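Local coordinates for protein beta 1-3 glucanase (Clostridium beijerinckii NCIMB 8052, PDB 5H4E) that probably hydrolyses beta-1,3-glycosidic bonds in beta-1,3-glucans, as expected of a glycoside hydrolase of family GH64, at residues G61-T66 / G102-I107; Y27-G32 / N76-A81; A195-L200 / A330-K335; D156-P161 / D204-P209. One frame throughout, in Å; residues are numbered along the deposited sequence.

Contact 1. Residues G61-T66 / G102-I107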
loop_
_atom_site.group_PDB
_atom_site.type_symbol
_atom_site.label_atom_id
_atom_site.label_comp_id
_atom_site.label_asym_id
_atom_site.label_seq_id
_atom_site.Cartn_x
_atom_site.Cartn_y
_atom_site.Cartn_z
ATOM N N GLY A 61 -13.226 24.621 -13.217
ATOM C CA GLY A 61 -11.847 24.320 -12.871
ATOM C C GLY A 61 -11.489 22.850 -12.976
ATOM O O GLY A 61 -10.486 22.411 -12.426
ATOM N N HIS A 62 -12.309 22.082 -13.684
ATOM C CA HIS A 62 -12.050 20.656 -13.824
ATOM C C HIS A 62 -10.897 20.416 -14.783
ATOM O O HIS A 62 -10.439 21.331 -15.471
ATOM C CB HIS A 62 -13.285 19.903 -14.315
ATOM C CG HIS A 62 -13.688 20.232 -15.723
ATOM N ND1 HIS A 62 -12.968 19.814 -16.830
ATOM C CD2 HIS A 62 -14.758 20.903 -16.219
ATOM C CE1 HIS A 62 -13.554 20.248 -17.933
ATOM N NE2 HIS A 62 -14.651 20.902 -17.588
ATOM N N LEU A 63 -10.428 19.173 -14.824
ATOM C CA LEU A 63 -9.313 18.812 -15.673
ATOM C C LEU A 63 -9.831 18.126 -16.923
ATOM O O LEU A 63 -10.898 17.522 -16.910
ATOM C CB LEU A 63 -8.336 17.897 -14.913
ATOM C CG LEU A 63 -7.684 18.484 -13.656
ATOM C CD1 LEU A 63 -6.938 17.398 -12.840
ATOM C CD2 LEU A 63 -6.735 19.610 -14.032
ATOM N N THR A 64 -9.069 18.221 -18.002
ATOM C CA THR A 64 -9.408 17.509 -19.223
ATOM C C THR A 64 -8.156 16.858 -19.792
ATOM O O THR A 64 -7.064 17.429 -19.732
ATOM C CB THR A 64 -10.039 18.443 -20.259
ATOM O OG1 THR A 64 -11.113 19.162 -19.644
ATOM C CG2 THR A 64 -10.582 17.654 -21.445
ATOM N N LYS A 65 -8.308 15.650 -20.326
ATOM C CA LYS A 65 -7.170 14.924 -20.881
ATOM C C LYS A 65 -7.592 14.093 -22.086
ATOM O O LYS A 65 -8.642 13.444 -22.067
ATOM C CB LYS A 65 -6.537 14.031 -19.807
ATOM C CG LYS A 65 -5.422 13.115 -20.301
ATOM C CD LYS A 65 -4.128 13.864 -20.560
ATOM C CE LYS A 65 -3.000 12.886 -20.917
ATOM N NZ LYS A 65 -1.822 13.575 -21.550
ATOM N N THR A 66 -6.780 14.129 -23.141
ATOM C CA THR A 66 -6.989 13.255 -24.292
ATOM C C THR A 66 -6.054 12.054 -24.240
ATOM O O THR A 66 -4.833 12.217 -24.281
ATOM C CB THR A 66 -6.765 13.999 -25.614
ATOM O OG1 THR A 66 -7.676 15.105 -25.696
ATOM C CG2 THR A 66 -6.971 13.049 -26.800
ATOM N N GLY A 102 4.575 18.258 -10.767
ATOM C CA GLY A 102 4.436 18.786 -12.118
ATOM C C GLY A 102 3.013 19.106 -12.539
ATOM O O GLY A 102 2.746 20.157 -13.120
ATOM N N LYS A 103 2.096 18.187 -12.262
ATOM C CA LYS A 103 0.686 18.401 -12.554
ATOM C C LYS A 103 -0.142 17.556 -11.604
ATOM O O LYS A 103 0.367 16.591 -11.025
ATOM C CB LYS A 103 0.359 18.055 -14.014
ATOM C CG LYS A 103 0.825 16.680 -14.432
ATOM C CD LYS A 103 -0.066 16.090 -15.526
ATOM C CE LYS A 103 0.116 16.764 -16.864
ATOM N NZ LYS A 103 -0.815 16.203 -17.902
ATOM N N PRO A 104 -1.414 17.923 -11.408
ATOM C CA PRO A 104 -2.256 17.099 -10.547
ATOM C C PRO A 104 -2.649 15.806 -11.243
ATOM O O PRO A 104 -2.541 15.691 -12.464
ATOM C CB PRO A 104 -3.481 17.988 -10.304
ATOM C CG PRO A 104 -3.550 18.825 -11.532
ATOM C CD PRO A 104 -2.126 19.128 -11.876
ATOM N N LEU A 105 -3.121 14.845 -10.466
ATOM C CA LEU A 105 -3.615 13.595 -11.023
ATOM C C LEU A 105 -4.995 13.812 -11.620
ATOM O O LEU A 105 -5.696 14.768 -11.261
ATOM C CB LEU A 105 -3.655 12.509 -9.945
ATOM C CG LEU A 105 -2.282 12.160 -9.364
ATOM C CD1 LEU A 105 -2.399 11.079 -8.316
ATOM C CD2 LEU A 105 -1.399 11.696 -10.508
ATOM N N TYR A 106 -5.367 12.946 -12.556
ATOM C CA TYR A 106 -6.713 12.960 -13.124
ATOM C C TYR A 106 -7.586 11.902 -12.455
ATOM O O TYR A 106 -7.479 10.710 -12.769
ATOM C CB TYR A 106 -6.676 12.703 -14.625
ATOM C CG TYR A 106 -5.864 13.680 -15.430
ATOM C CD1 TYR A 106 -6.418 14.874 -15.889
ATOM C CD2 TYR A 106 -4.549 13.399 -15.764
ATOM C CE1 TYR A 106 -5.677 15.765 -16.638
ATOM C CE2 TYR A 106 -3.796 14.283 -16.515
ATOM C CZ TYR A 106 -4.367 15.463 -16.957
ATOM O OH TYR A 106 -3.612 16.334 -17.704
ATOM N N ILE A 107 -8.439 12.335 -11.530
ATOM C CA ILE A 107 -9.305 11.421 -10.799
ATOM C C ILE A 107 -10.751 11.503 -11.300
ATOM O O ILE A 107 -11.390 12.553 -11.195
ATOM C CB ILE A 107 -9.260 11.721 -9.282
ATOM C CG1 ILE A 107 -7.850 11.437 -8.733
ATOM C CG2 ILE A 107 -10.326 10.934 -8.554
ATOM C CD1 ILE A 107 -7.672 11.789 -7.264
HETATM O O HOH W 1 -4.369 18.850 -18.140
HETATM O O HOH W 2 0.120 13.701 -18.677
HETATM O O HOH W 3 -1.520 16.320 -20.750
#
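L63 and K65, on one face of a beta-hairpin strand, pack against P104 and Y106 of a loop; this is side-chain packing at a partly exposed margin of the fold, and no direct hydrogen bond joins the two segments. Strand 63-67 pairs with strand 70-74, while the loop connects strands 95-101 and 108-111. The alternation of the strand turns L63 and K65 to the loop and T64 away from it, where its OG1 bonds N73. K65 CB sits over one face of the Y106 ring, displaced toward the rim and 3.9 Å from the centroid, a CH-pi contact. K65 CG is anti to the backbone N, and the bend at chi2 (75°) brings CD to 3.8 Å from Y106 OH. A long lysine suits the place: its methylenes serve the ring while its amine stays among waters. L63 CB meets Y106 CD1 obliquely at 3.7 Å, and L63 CD1 touches P104 CG at 3.9 Å, two compact apolar groups meeting. K103 NZ bonds Y106 OH at 2.8 Å, in the plane of the ring, and holds its hydroxyl end in place. Water 3 accepts from K65 NZ and K103 NZ, which lie 4.6 Å apart, and so probably softens the repulsion of two like charges. The arrangement is that of a two-stranded beta-hairpin folded onto a connecting loop through the inward-facing residues of one strand.

Contact 2. Residues Y27-G32 / N76-A81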
loop_
_atom_site.group_PDB
_atom_site.type_symbol
_atom_site.label_atom_id
_atom_site.label_comp_id
_atom_site.label_asym_id
_atom_site.label_seq_id
_atom_site.Cartn_x
_atom_site.Cartn_y
_atom_site.Cartn_z
ATOM N N TYR A 27 1.339 18.982 -5.984
ATOM C CA TYR A 27 -0.108 19.001 -5.797
ATOM C C TYR A 27 -0.560 17.941 -4.810
ATOM O O TYR A 27 -0.127 16.803 -4.907
ATOM C CB TYR A 27 -0.821 18.769 -7.120
ATOM C CG TYR A 27 -0.505 19.792 -8.185
ATOM C CD1 TYR A 27 -1.438 20.774 -8.520
ATOM C CD2 TYR A 27 0.710 19.773 -8.871
ATOM C CE1 TYR A 27 -1.169 21.716 -9.498
ATOM C CE2 TYR A 27 0.989 20.726 -9.865
ATOM C CZ TYR A 27 0.036 21.687 -10.169
ATOM O OH TYR A 27 0.273 22.636 -11.144
ATOM N N TRP A 28 -1.446 18.293 -3.880
ATOM C CA TRP A 28 -2.011 17.272 -3.005
ATOM C C TRP A 28 -3.539 17.264 -3.002
ATOM O O TRP A 28 -4.186 18.297 -3.222
ATOM C CB TRP A 28 -1.496 17.445 -1.578
ATOM C CG TRP A 28 -1.952 18.706 -0.924
ATOM C CD1 TRP A 28 -1.298 19.908 -0.913
ATOM C CD2 TRP A 28 -3.147 18.896 -0.173
ATOM N NE1 TRP A 28 -2.016 20.829 -0.198
ATOM C CE2 TRP A 28 -3.160 20.234 0.261
ATOM C CE3 TRP A 28 -4.214 18.064 0.178
ATOM C CZ2 TRP A 28 -4.195 20.760 1.017
ATOM C CZ3 TRP A 28 -5.240 18.592 0.933
ATOM C CH2 TRP A 28 -5.220 19.926 1.346
ATOM N N ALA A 29 -4.095 16.081 -2.761
ATOM C CA ALA A 29 -5.524 15.883 -2.553
ATOM C C ALA A 29 -5.702 14.748 -1.556
ATOM O O ALA A 29 -4.936 13.785 -1.577
ATOM C CB ALA A 29 -6.233 15.558 -3.875
ATOM N N ILE A 30 -6.685 14.856 -0.667
ATOM C CA ILE A 30 -7.012 13.735 0.224
ATOM C C ILE A 30 -8.411 13.223 -0.084
ATOM O O ILE A 30 -9.376 13.986 -0.045
ATOM C CB ILE A 30 -6.952 14.129 1.708
ATOM C CG1 ILE A 30 -5.549 14.630 2.068
ATOM C CG2 ILE A 30 -7.328 12.945 2.590
ATOM C CD1 ILE A 30 -5.465 15.199 3.484
ATOM N N VAL A 31 -8.511 11.932 -0.370
ATOM C CA VAL A 31 -9.789 11.301 -0.633
ATOM C C VAL A 31 -9.978 10.144 0.331
ATOM O O VAL A 31 -9.015 9.487 0.723
ATOM C CB VAL A 31 -9.882 10.822 -2.093
ATOM C CG1 VAL A 31 -9.825 12.014 -3.026
ATOM C CG2 VAL A 31 -8.747 9.854 -2.412
ATOM N N GLY A 32 -11.215 9.899 0.735
ATOM C CA GLY A 32 -11.462 8.881 1.735
ATOM C C GLY A 32 -12.945 8.720 1.988
ATOM O O GLY A 32 -13.760 9.081 1.143
ATOM N N ASN A 76 -11.325 17.833 -9.737
ATOM C CA ASN A 76 -10.103 18.537 -9.417
ATOM C C ASN A 76 -10.095 18.852 -7.937
ATOM O O ASN A 76 -10.472 19.947 -7.507
ATOM C CB ASN A 76 -9.956 19.801 -10.252
ATOM C CG ASN A 76 -8.584 20.430 -10.111
ATOM O OD1 ASN A 76 -7.702 19.885 -9.439
ATOM N ND2 ASN A 76 -8.393 21.585 -10.741
ATOM N N TYR A 77 -9.685 17.860 -7.156
ATOM C CA TYR A 77 -9.656 17.992 -5.716
ATOM C C TYR A 77 -8.282 18.426 -5.227
ATOM O O TYR A 77 -8.041 18.475 -4.020
ATOM C CB TYR A 77 -10.042 16.669 -5.059
ATOM C CG TYR A 77 -11.433 16.148 -5.378
ATOM C CD1 TYR A 77 -12.498 17.008 -5.638
ATOM C CD2 TYR A 77 -11.678 14.784 -5.388
ATOM C CE1 TYR A 77 -13.775 16.507 -5.914
ATOM C CE2 TYR A 77 -12.924 14.281 -5.640
ATOM C CZ TYR A 77 -13.973 15.138 -5.909
ATOM O OH TYR A 77 -15.211 14.588 -6.160
ATOM N N PHE A 78 -7.390 18.745 -6.166
ATOM C CA PHE A 78 -5.989 19.009 -5.849
ATOM C C PHE A 78 -5.702 20.456 -5.504
ATOM O O PHE A 78 -6.413 21.368 -5.937
ATOM C CB PHE A 78 -5.102 18.564 -7.020
ATOM C CG PHE A 78 -4.902 17.084 -7.063
ATOM C CD1 PHE A 78 -3.787 16.507 -6.467
ATOM C CD2 PHE A 78 -5.861 16.259 -7.623
ATOM C CE1 PHE A 78 -3.615 15.126 -6.473
ATOM C CE2 PHE A 78 -5.689 14.886 -7.633
ATOM C CZ PHE A 78 -4.565 14.324 -7.052
ATOM N N CYS A 79 -4.646 20.641 -4.717
ATOM C CA CYS A 79 -4.195 21.952 -4.258
ATOM C C CYS A 79 -2.676 22.057 -4.386
ATOM O O CYS A 79 -1.966 21.121 -4.026
ATOM C CB CYS A 79 -4.636 22.180 -2.804
ATOM S SG CYS A 79 -4.073 23.736 -2.043
ATOM N N LYS A 80 -2.171 23.173 -4.908
ATOM C CA LYS A 80 -0.721 23.385 -4.978
ATOM C C LYS A 80 -0.157 23.608 -3.580
ATOM O O LYS A 80 -0.782 24.288 -2.768
ATOM C CB LYS A 80 -0.373 24.594 -5.856
ATOM C CG LYS A 80 -0.594 24.403 -7.354
ATOM C CD LYS A 80 -0.262 25.679 -8.141
ATOM C CE LYS A 80 -0.408 25.419 -9.638
ATOM N NZ LYS A 80 0.223 26.454 -10.522
ATOM N N ALA A 81 1.027 23.065 -3.302
ATOM C CA ALA A 81 1.674 23.308 -2.014
ATOM C C ALA A 81 1.891 24.811 -1.791
ATOM O O ALA A 81 1.897 25.292 -0.652
ATOM C CB ALA A 81 2.992 22.563 -1.920
HETATM O O HOH W 4 -6.641 19.558 -2.014
#
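W28 and C79 form a hydrogen-bonded antiparallel pair, W28 N giving to C79 O at 2.9 Å and C79 N to W28 O at 2.8 Å. Weaker CA-H...O contacts flank them: Y27 CA approaches C79 O, and F78 CA approaches W28 O. Beyond the backbone, the methyl of A29 stands over the centre of the F78 ring, CB being 3.5 Å from the centroid and 4° off the normal; a small residue suits so close a seat. A29 CB also meets Y77 CB. On the face carrying W28 and C79, the indole comes back toward segment 76-81, and C79 CB lies over one of its faces, 4.2 Å from the centroid of the five-membered ring. The sulfur SG of C79 is oblique to that ring, while W28 NE1 is bonded to Q84 O. Y27 and K80, the neighbouring non-hydrogen-bonded pair, run side by side in the same direction, with K80 CG 3.5 Å from Y27 CE1. The extended lysine suits this place, laying methylenes beside the tyrosine while NZ makes a long, weak ion pair with D24. Strand 26-33 is an inner strand of a large antiparallel sheet, bonded to 95-101 at one edge and to 79-80 and then 40-43 at the other.

Contact 3. Residues A195-L200 / A330-K335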
loop_
_atom_site.group_PDB
_atom_site.type_symbol
_atom_site.label_atom_id
_atom_site.label_comp_id
_atom_site.label_asym_id
_atom_site.label_seq_id
_atom_site.Cartn_x
_atom_site.Cartn_y
_atom_site.Cartn_z
ATOM N N ALA A 195 17.053 -11.728 -11.887
ATOM C CA ALA A 195 16.655 -11.416 -13.256
ATOM C C ALA A 195 15.154 -11.212 -13.433
ATOM O O ALA A 195 14.744 -10.306 -14.143
ATOM C CB ALA A 195 17.140 -12.513 -14.202
ATOM N N GLU A 196 14.336 -12.052 -12.801
ATOM C CA GLU A 196 12.881 -11.960 -12.970
ATOM C C GLU A 196 12.310 -10.603 -12.553
ATOM O O GLU A 196 11.246 -10.195 -13.025
ATOM C CB GLU A 196 12.172 -13.064 -12.172
ATOM C CG GLU A 196 12.499 -14.470 -12.629
ATOM C CD GLU A 196 13.651 -15.097 -11.853
ATOM O OE1 GLU A 196 14.427 -14.366 -11.206
ATOM O OE2 GLU A 196 13.774 -16.339 -11.885
ATOM N N PHE A 197 13.010 -9.903 -11.664
ATOM C CA PHE A 197 12.482 -8.658 -11.106
ATOM C C PHE A 197 13.026 -7.399 -11.751
ATOM O O PHE A 197 12.534 -6.309 -11.467
ATOM C CB PHE A 197 12.764 -8.606 -9.603
ATOM C CG PHE A 197 11.965 -9.593 -8.823
ATOM C CD1 PHE A 197 10.734 -9.239 -8.295
ATOM C CD2 PHE A 197 12.431 -10.886 -8.644
ATOM C CE1 PHE A 197 9.978 -10.150 -7.590
ATOM C CE2 PHE A 197 11.679 -11.811 -7.943
ATOM C CZ PHE A 197 10.448 -11.436 -7.409
ATOM N N LYS A 198 14.027 -7.544 -12.617
ATOM C CA LYS A 198 14.745 -6.384 -13.144
ATOM C C LYS A 198 13.901 -5.499 -14.065
ATOM O O LYS A 198 14.004 -4.269 -14.007
ATOM C CB LYS A 198 16.014 -6.833 -13.886
ATOM C CG LYS A 198 17.112 -7.367 -12.971
ATOM C CD LYS A 198 18.463 -7.371 -13.685
ATOM C CE LYS A 198 19.591 -7.850 -12.767
ATOM N NZ LYS A 198 19.586 -9.320 -12.672
ATOM N N SER A 199 13.074 -6.103 -14.915
ATOM C CA SER A 199 12.352 -5.299 -15.909
ATOM C C SER A 199 11.108 -4.640 -15.319
ATOM O O SER A 199 10.335 -4.012 -16.037
ATOM C CB SER A 199 11.967 -6.142 -17.131
ATOM O OG SER A 199 10.932 -7.071 -16.841
ATOM N N LEU A 200 10.921 -4.772 -14.009
ATOM C CA LEU A 200 9.873 -4.012 -13.329
ATOM C C LEU A 200 10.200 -2.526 -13.368
ATOM O O LEU A 200 9.318 -1.683 -13.196
ATOM C CB LEU A 200 9.710 -4.482 -11.877
ATOM C CG LEU A 200 9.133 -5.892 -11.745
ATOM C CD1 LEU A 200 9.037 -6.324 -10.253
ATOM C CD2 LEU A 200 7.778 -6.014 -12.451
ATOM N N ALA A 330 11.054 -15.517 -3.868
ATOM C CA ALA A 330 10.648 -14.629 -2.790
ATOM C C ALA A 330 10.294 -13.289 -3.405
ATOM O O ALA A 330 10.582 -13.053 -4.580
ATOM C CB ALA A 330 11.762 -14.482 -1.763
ATOM N N ASN A 331 9.685 -12.409 -2.626
ATOM C CA ASN A 331 9.322 -11.097 -3.169
ATOM C C ASN A 331 10.522 -10.151 -3.089
ATOM O O ASN A 331 10.630 -9.337 -2.176
ATOM C CB ASN A 331 8.110 -10.524 -2.438
ATOM C CG ASN A 331 7.461 -9.395 -3.198
ATOM O OD1 ASN A 331 8.149 -8.610 -3.831
ATOM N ND2 ASN A 331 6.126 -9.315 -3.150
ATOM N N TYR A 332 11.430 -10.273 -4.049
ATOM C CA TYR A 332 12.663 -9.478 -4.021
ATOM C C TYR A 332 12.421 -7.988 -4.259
ATOM O O TYR A 332 13.214 -7.146 -3.841
ATOM C CB TYR A 332 13.659 -10.042 -5.040
ATOM C CG TYR A 332 14.235 -11.354 -4.549
ATOM C CD1 TYR A 332 15.187 -11.366 -3.528
ATOM C CD2 TYR A 332 13.789 -12.571 -5.048
ATOM C CE1 TYR A 332 15.716 -12.554 -3.050
ATOM C CE2 TYR A 332 14.329 -13.783 -4.582
ATOM C CZ TYR A 332 15.285 -13.756 -3.575
ATOM O OH TYR A 332 15.839 -14.925 -3.088
ATOM N N PHE A 333 11.317 -7.670 -4.913
ATOM C CA PHE A 333 10.844 -6.282 -4.959
ATOM C C PHE A 333 10.632 -5.756 -3.518
ATOM O O PHE A 333 11.209 -4.738 -3.125
ATOM C CB PHE A 333 9.561 -6.200 -5.801
ATOM C CG PHE A 333 8.863 -4.853 -5.770
ATOM C CD1 PHE A 333 7.890 -4.580 -4.813
ATOM C CD2 PHE A 333 9.164 -3.875 -6.716
ATOM C CE1 PHE A 333 7.236 -3.346 -4.777
ATOM C CE2 PHE A 333 8.509 -2.631 -6.696
ATOM C CZ PHE A 333 7.544 -2.368 -5.725
ATOM N N ALA A 334 9.837 -6.469 -2.728
ATOM C CA ALA A 334 9.549 -6.046 -1.357
ATOM C C ALA A 334 10.833 -5.926 -0.543
ATOM O O ALA A 334 11.042 -4.944 0.170
ATOM C CB ALA A 334 8.592 -7.023 -0.680
ATOM N N LYS A 335 11.681 -6.941 -0.652
ATOM C CA LYS A 335 12.946 -6.960 0.087
ATOM C C LYS A 335 13.799 -5.729 -0.232
ATOM O O LYS A 335 14.404 -5.144 0.676
ATOM C CB LYS A 335 13.705 -8.252 -0.212
ATOM C CG LYS A 335 15.162 -8.321 0.307
ATOM C CD LYS A 335 15.319 -8.132 1.825
ATOM C CE LYS A 335 16.742 -8.557 2.281
ATOM N NZ LYS A 335 16.995 -8.268 3.736
#
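N331, whose CA comes only to the margin of van der Waals range of F197, 4.4 Å from CZ, caps the helix beginning at Y332: N331 OD1 accepts from A334 N at 2.9 Å, with the donor 51° out of the side-chain carbonyl plane. Asparagine suits this N-cap because its short amide bends back to an amide N of the first turn, and its ND2 is meanwhile taken up by N308. N331 is also the centre of an inverse gamma turn, which swings the chain into helix 332-339. Against that helix start the short, weakly bonded helix 195-198 presents F197. With CG anti to the carbonyl carbon (chi1 -69°), F197 points at the helix start, and its ring receives Y332 CB over one face, 4.0 Å from the centroid. The two rings form an offset edge-to-face pair with planes at 75°, Y332 turning its edge to the face of F197. Nearest in this pair are F197 CE2 and Y332 CD2, 3.7 Å apart. F197 CZ comes within 3.3 Å of A330 O, which lies oblique to the ring. F197 also meets Y225 edge-to-face, so the phenyl is embedded among aromatics. F333 touches F197 CD1 through its CB, while its ring takes L200 CD1 obliquely at 4.3 Å from F333 CD2.

Contact 4. Residues D156-P161 / D204-P209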
loop_
_atom_site.group_PDB
_atom_site.type_symbol
_atom_site.label_atom_id
_atom_site.label_comp_id
_atom_site.label_asym_id
_atom_site.label_seq_id
_atom_site.Cartn_x
_atom_site.Cartn_y
_atom_site.Cartn_z
ATOM N N ASP A 156 2.129 -1.016 -4.720
ATOM C CA ASP A 156 1.884 -0.932 -6.162
ATOM C C ASP A 156 3.109 -0.486 -6.961
ATOM O O ASP A 156 3.298 -0.903 -8.107
ATOM C CB ASP A 156 0.727 0.036 -6.455
ATOM C CG ASP A 156 -0.637 -0.578 -6.195
ATOM O OD1 ASP A 156 -0.710 -1.776 -5.901
ATOM O OD2 ASP A 156 -1.650 0.141 -6.303
ATOM N N GLN A 157 3.941 0.363 -6.364
ATOM C CA GLN A 157 5.007 1.018 -7.115
ATOM C C GLN A 157 6.081 1.665 -6.238
ATOM O O GLN A 157 5.877 1.888 -5.036
ATOM C CB GLN A 157 4.406 2.104 -8.022
ATOM C CG GLN A 157 3.717 3.167 -7.198
ATOM C CD GLN A 157 3.488 4.473 -7.944
ATOM O OE1 GLN A 157 3.097 4.480 -9.110
ATOM N NE2 GLN A 157 3.722 5.587 -7.261
ATOM N N PHE A 158 7.220 1.961 -6.862
ATOM C CA PHE A 158 8.119 3.008 -6.401
ATOM C C PHE A 158 8.282 4.056 -7.489
ATOM O O PHE A 158 8.786 3.747 -8.583
ATOM C CB PHE A 158 9.494 2.469 -6.036
ATOM C CG PHE A 158 10.489 3.555 -5.727
ATOM C CD1 PHE A 158 10.593 4.068 -4.445
ATOM C CD2 PHE A 158 11.296 4.085 -6.719
ATOM C CE1 PHE A 158 11.489 5.094 -4.160
ATOM C CE2 PHE A 158 12.193 5.102 -6.449
ATOM C CZ PHE A 158 12.287 5.617 -5.172
ATOM N N CYS A 159 7.899 5.292 -7.188
ATOM C CA CYS A 159 8.067 6.395 -8.135
ATOM C C CYS A 159 9.107 7.406 -7.644
ATOM O O CYS A 159 10.080 7.666 -8.332
ATOM C CB CYS A 159 6.730 7.100 -8.398
ATOM S SG CYS A 159 6.888 8.493 -9.536
ATOM N N TYR A 160 8.899 7.985 -6.458
ATOM C CA TYR A 160 9.893 8.887 -5.889
ATOM C C TYR A 160 10.031 8.627 -4.393
ATOM O O TYR A 160 9.095 8.130 -3.770
ATOM C CB TYR A 160 9.536 10.366 -6.170
ATOM C CG TYR A 160 8.234 10.900 -5.590
ATOM C CD1 TYR A 160 8.124 11.196 -4.234
ATOM C CD2 TYR A 160 7.132 11.155 -6.412
ATOM C CE1 TYR A 160 6.942 11.702 -3.699
ATOM C CE2 TYR A 160 5.938 11.674 -5.889
ATOM C CZ TYR A 160 5.856 11.944 -4.527
ATOM O OH TYR A 160 4.698 12.458 -3.987
ATOM N N PRO A 161 11.201 8.938 -3.815
ATOM C CA PRO A 161 11.372 8.624 -2.392
ATOM C C PRO A 161 10.542 9.533 -1.485
ATOM O O PRO A 161 10.497 10.753 -1.695
ATOM C CB PRO A 161 12.864 8.849 -2.160
ATOM C CG PRO A 161 13.281 9.805 -3.220
ATOM C CD PRO A 161 12.436 9.465 -4.417
ATOM N N ASP A 204 9.726 5.967 -15.347
ATOM C CA ASP A 204 8.897 6.785 -14.459
ATOM C C ASP A 204 8.666 6.162 -13.077
ATOM O O ASP A 204 8.558 6.885 -12.083
ATOM C CB ASP A 204 7.539 7.094 -15.117
ATOM C CG ASP A 204 6.740 5.847 -15.448
ATOM O OD1 ASP A 204 7.344 4.775 -15.662
ATOM O OD2 ASP A 204 5.497 5.947 -15.502
ATOM N N ARG A 205 8.590 4.832 -13.011
ATOM C CA ARG A 205 8.397 4.144 -11.731
ATOM C C ARG A 205 8.842 2.688 -11.827
ATOM O O ARG A 205 9.017 2.150 -12.922
ATOM C CB ARG A 205 6.926 4.217 -11.291
ATOM C CG ARG A 205 5.978 3.272 -12.055
ATOM C CD ARG A 205 4.544 3.788 -12.086
ATOM N NE ARG A 205 4.487 5.028 -12.855
ATOM C CZ ARG A 205 4.136 6.213 -12.371
ATOM N NH1 ARG A 205 4.161 7.270 -13.175
ATOM N NH2 ARG A 205 3.742 6.343 -11.106
ATOM N N ILE A 206 9.021 2.044 -10.682
ATOM C CA ILE A 206 9.197 0.595 -10.663
ATOM C C ILE A 206 7.894 -0.061 -10.223
ATOM O O ILE A 206 7.370 0.232 -9.143
ATOM C CB ILE A 206 10.326 0.152 -9.715
ATOM C CG1 ILE A 206 11.633 0.867 -10.068
ATOM C CG2 ILE A 206 10.506 -1.380 -9.778
ATOM C CD1 ILE A 206 12.721 0.720 -8.995
ATOM N N TYR A 207 7.365 -0.947 -11.058
ATOM C CA TYR A 207 6.115 -1.619 -10.743
ATOM C C TYR A 207 6.337 -2.734 -9.755
ATOM O O TYR A 207 7.304 -3.476 -9.853
ATOM C CB TYR A 207 5.459 -2.170 -12.020
ATOM C CG TYR A 207 5.007 -1.043 -12.914
ATOM C CD1 TYR A 207 3.809 -0.393 -12.669
ATOM C CD2 TYR A 207 5.796 -0.602 -13.978
ATOM C CE1 TYR A 207 3.392 0.660 -13.452
ATOM C CE2 TYR A 207 5.388 0.467 -14.770
ATOM C CZ TYR A 207 4.182 1.082 -14.507
ATOM O OH TYR A 207 3.759 2.137 -15.286
ATOM N N ALA A 208 5.445 -2.839 -8.781
ATOM C CA ALA A 208 5.383 -4.055 -7.998
ATOM C C ALA A 208 5.104 -5.229 -8.941
ATOM O O ALA A 208 4.577 -5.033 -10.054
ATOM C CB ALA A 208 4.315 -3.928 -6.909
ATOM N N PRO A 209 5.482 -6.454 -8.527
ATOM C CA PRO A 209 5.457 -7.619 -9.429
ATOM C C PRO A 209 4.156 -7.821 -10.216
ATOM O O PRO A 209 4.202 -8.008 -11.433
ATOM C CB PRO A 209 5.687 -8.790 -8.474
ATOM C CG PRO A 209 6.626 -8.221 -7.445
ATOM C CD PRO A 209 6.110 -6.788 -7.232
#
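Residues 156-159 run antiparallel to 204-208, with F158 N bonded to I206 O at 2.9 Å, I206 N to F158 O at 2.7 Å, and A208 N extending the pairing to D156 O. The motif is a separate two-stranded antiparallel sheet, in which Q157 and Y207 make the non-hydrogen-bonded pair next to F158 and I206. R205 NH2 gives to Q157 OE1 at 2.8 Å; OE1 lies nearly in the guanidinium plane, and NH2 is tilted 26° from the plane of the Q157 carbonyl. Q157 NE2 goes on to F136 O and E137, so both ends of the buried amide are used. R205 NE makes a salt bridge with D204 OD2 at 3.0 Å, and NH1 joins it there, both nitrogens coming from above one face of the carboxylate. Arginine suits this buried place because D204 OD2, Q157 OE1 and I134 O take up N-H groups of its guanidinium. On the opposite face of the sheet, F158 CD2 approaches I206 CD1, and W337 of helix 332-339 stacks on F158. A208 CB lies 3.4 Å from D156 O, beside the backbone bond. On the side of Q157 and Y207, R205 CG rests 3.7 Å above the plane of the Y207 ring, toward its rim.

Overall arrangement
From the N terminus, contact 2 opens at 27-32 and contact 1 at 61-66; contact 2 closes at 76-81, before contact 1 closes at 102-107, so their loops cross. They touch, G61 O lying 2.8 Å from N76 ND2 and L105 packing on F78, and join the hairpin 63-74 to the eight-stranded sheet. Farther along the chain the pattern recurs: contact 4 opens at 156-161, contact 3 at 195-200, and contact 4 closes at 204-209, well before 330-335 closes contact 3. These two meet through L200 O and Y207 N, and through F333 packed on Y207 and A208, tying the small sheet to segment 195-200 and helix 332-339. Contacts 2 and 3 lie on opposite sides of the chain's centre.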